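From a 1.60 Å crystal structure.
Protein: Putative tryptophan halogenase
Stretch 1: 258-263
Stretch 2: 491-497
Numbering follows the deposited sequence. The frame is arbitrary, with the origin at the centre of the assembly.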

# COMPACT_ATOMS: atom_id res chain seq x y z
N GLY A 258 -38.48 15.35 -6.40
CA GLY A 258 -38.57 14.05 -7.03
C GLY A 258 -37.83 13.04 -6.18
O GLY A 258 -37.33 13.36 -5.09
N ALA A 259 -37.79 11.82 -6.67
CA ALA A 259 -37.12 10.76 -5.96
C ALA A 259 -35.63 11.08 -5.81
O ALA A 259 -35.03 11.72 -6.68
CB ALA A 259 -37.31 9.43 -6.70
N PRO A 260 -35.02 10.66 -4.71
CA PRO A 260 -33.60 10.98 -4.50
C PRO A 260 -32.71 10.21 -5.47
O PRO A 260 -32.78 8.99 -5.57
CB PRO A 260 -33.35 10.54 -3.05
CG PRO A 260 -34.40 9.43 -2.82
CD PRO A 260 -35.61 9.93 -3.59
N VAL A 261 -31.83 10.95 -6.17
CA VAL A 261 -30.83 10.30 -7.01
C VAL A 261 -29.78 9.59 -6.15
O VAL A 261 -29.78 9.71 -4.91
CB VAL A 261 -30.16 11.30 -7.96
CG1 VAL A 261 -31.20 11.94 -8.96
CG2 VAL A 261 -29.37 12.41 -7.19
N THR A 262 -28.93 8.79 -6.79
CA THR A 262 -27.90 8.01 -6.10
C THR A 262 -26.51 8.63 -6.22
O THR A 262 -25.53 7.98 -5.85
CB THR A 262 -27.85 6.58 -6.62
OG1 THR A 262 -27.76 6.60 -8.04
CG2 THR A 262 -29.13 5.74 -6.17
N PHE A 263 -26.42 9.88 -6.65
CA PHE A 263 -25.13 10.52 -6.83
C PHE A 263 -25.17 11.92 -6.22
O PHE A 263 -26.22 12.53 -6.05
CB PHE A 263 -24.74 10.57 -8.32
CG PHE A 263 -25.74 11.31 -9.17
CD1 PHE A 263 -25.68 12.68 -9.27
CD2 PHE A 263 -26.77 10.62 -9.81
CE1 PHE A 263 -26.61 13.37 -10.01
CE2 PHE A 263 -27.72 11.31 -10.56
CZ PHE A 263 -27.65 12.67 -10.66
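Stretch 2, residues 491-497: PHAEFLR

Residues 492-497 begin a helix that runs roughly crosswise to the extended, irregular segment on which it rests. P491 occupies the N-cap position with phi/psi of -54/141, and from H492 onward the backbone is helical, with phi between -49 and -66 and psi between -36 and -47. The first turns are closed by F495 N to P491 O at 3.1 Å, L496 N to H492 O at 2.9 Å and R497 N to A493 O at 3.0 Å, and the helix continues beyond R497. The facing stretch has no such internal order. A259, P260 and V261 run extended, with psi of 147, 128 and 170, before T262 turns the chain at -103/15. The closest CA atoms across the contact are those of A259 and A493, 6.1 Å apart.

The contact follows the helical repeat. H492, A493 and L496 all point their CA-to-CB bonds toward the loop, whereas E494 and F495 are out of reach and P491 makes no contact. Positions i, i+1 and i+4 thus make one face, and P260 touches all three of its residues.

H492 is the polar anchor. With chi1 at -168° (t), its ring reaches the loop backbone, and ND1 donates to P260 O at 3.0 Å with an N-H...O angle of 146°. A second, weak bond runs from H492 ND1 to V261 O at 3.2 Å, where the angle falls to 122°; one N-H is thus shared unequally by two successive carbonyls. Both oxygens lie at the ring edge, near its plane, as in-plane donation requires. One face of the ring is left for T262, whose CG2 stands 3.7 Å from the centroid of the H492 ring and 25° off its normal, a CH-pi contact. T262 OG1 and H492 NE2 find their hydrogen bonds elsewhere in the structure, so neither buried side chain leaves its polar atom unsatisfied.

The apolar part is small and simple. P260 presents its C-gamma endo ring to the helix: P260 CG packs 3.8 Å from L496 CD1, and P260 CD lies 4.2 Å from A493 CB. A259 CB also meets A493 CB at 4.3 Å. V261 points away and F263 makes no contact.

The rule to be read here is economical: a histidine in the first turn binds loop carbonyls, while alanine and leucine farther along receive the proline ring. The two stretches together bury 230 Å², both sides summed.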

# COMPACT_ATOMS: atom_id res chain seq x y z
N PRO A 491 -35.47 0.77 -7.63
CA PRO A 491 -35.34 2.23 -7.49
C PRO A 491 -34.89 2.60 -6.07
O PRO A 491 -35.30 1.99 -5.08
CB PRO A 491 -36.76 2.74 -7.78
CG PRO A 491 -37.41 1.62 -8.58
CD PRO A 491 -36.83 0.35 -8.06
N HIS A 492 -34.01 3.62 -6.00
CA HIS A 492 -33.43 4.07 -4.73
C HIS A 492 -34.50 4.30 -3.66
O HIS A 492 -34.35 3.90 -2.50
CB HIS A 492 -32.67 5.38 -4.99
CG HIS A 492 -31.79 5.84 -3.87
ND1 HIS A 492 -31.25 7.11 -3.86
CD2 HIS A 492 -31.30 5.21 -2.78
CE1 HIS A 492 -30.50 7.26 -2.77
NE2 HIS A 492 -30.49 6.11 -2.11
N ALA A 493 -35.56 4.99 -4.04
CA ALA A 493 -36.61 5.35 -3.09
C ALA A 493 -37.29 4.12 -2.54
O ALA A 493 -37.64 4.08 -1.36
CB ALA A 493 -37.64 6.26 -3.76
N GLU A 494 -37.50 3.10 -3.38
CA GLU A 494 -38.12 1.88 -2.89
C GLU A 494 -37.21 1.17 -1.89
O GLU A 494 -37.67 0.67 -0.86
CB GLU A 494 -38.47 0.95 -4.06
CG GLU A 494 -39.77 1.35 -4.71
CD GLU A 494 -40.01 0.62 -6.01
OE1 GLU A 494 -40.67 1.21 -6.90
OE2 GLU A 494 -39.56 -0.55 -6.12
N PHE A 495 -35.91 1.15 -2.17
CA PHE A 495 -35.00 0.52 -1.23
C PHE A 495 -34.96 1.28 0.09
O PHE A 495 -35.00 0.66 1.16
CB PHE A 495 -33.60 0.39 -1.85
CG PHE A 495 -32.71 -0.48 -1.04
CD1 PHE A 495 -32.86 -1.87 -1.07
CD2 PHE A 495 -31.79 0.07 -0.17
CE1 PHE A 495 -32.07 -2.69 -0.26
CE2 PHE A 495 -31.01 -0.73 0.64
CZ PHE A 495 -31.14 -2.13 0.60
N LEU A 496 -34.88 2.61 0.04
CA LEU A 496 -34.86 3.40 1.27
C LEU A 496 -36.11 3.14 2.12
O LEU A 496 -36.02 2.97 3.34
CB LEU A 496 -34.76 4.88 0.94
CG LEU A 496 -33.47 5.32 0.22
CD1 LEU A 496 -33.65 6.73 -0.31
CD2 LEU A 496 -32.32 5.30 1.28
N ARG A 497 -37.27 3.16 1.48
CA ARG A 497 -38.51 2.97 2.22
C ARG A 497 -38.52 1.64 2.97
O ARG A 497 -39.09 1.55 4.07
CB ARG A 497 -39.69 3.01 1.26
CG ARG A 497 -40.26 4.40 1.08
CD ARG A 497 -41.62 4.36 0.41
NE ARG A 497 -41.52 4.07 -1.02
CZ ARG A 497 -41.32 5.00 -1.94
NH1 ARG A 497 -41.19 6.28 -1.58
NH2 ARG A 497 -41.24 4.66 -3.23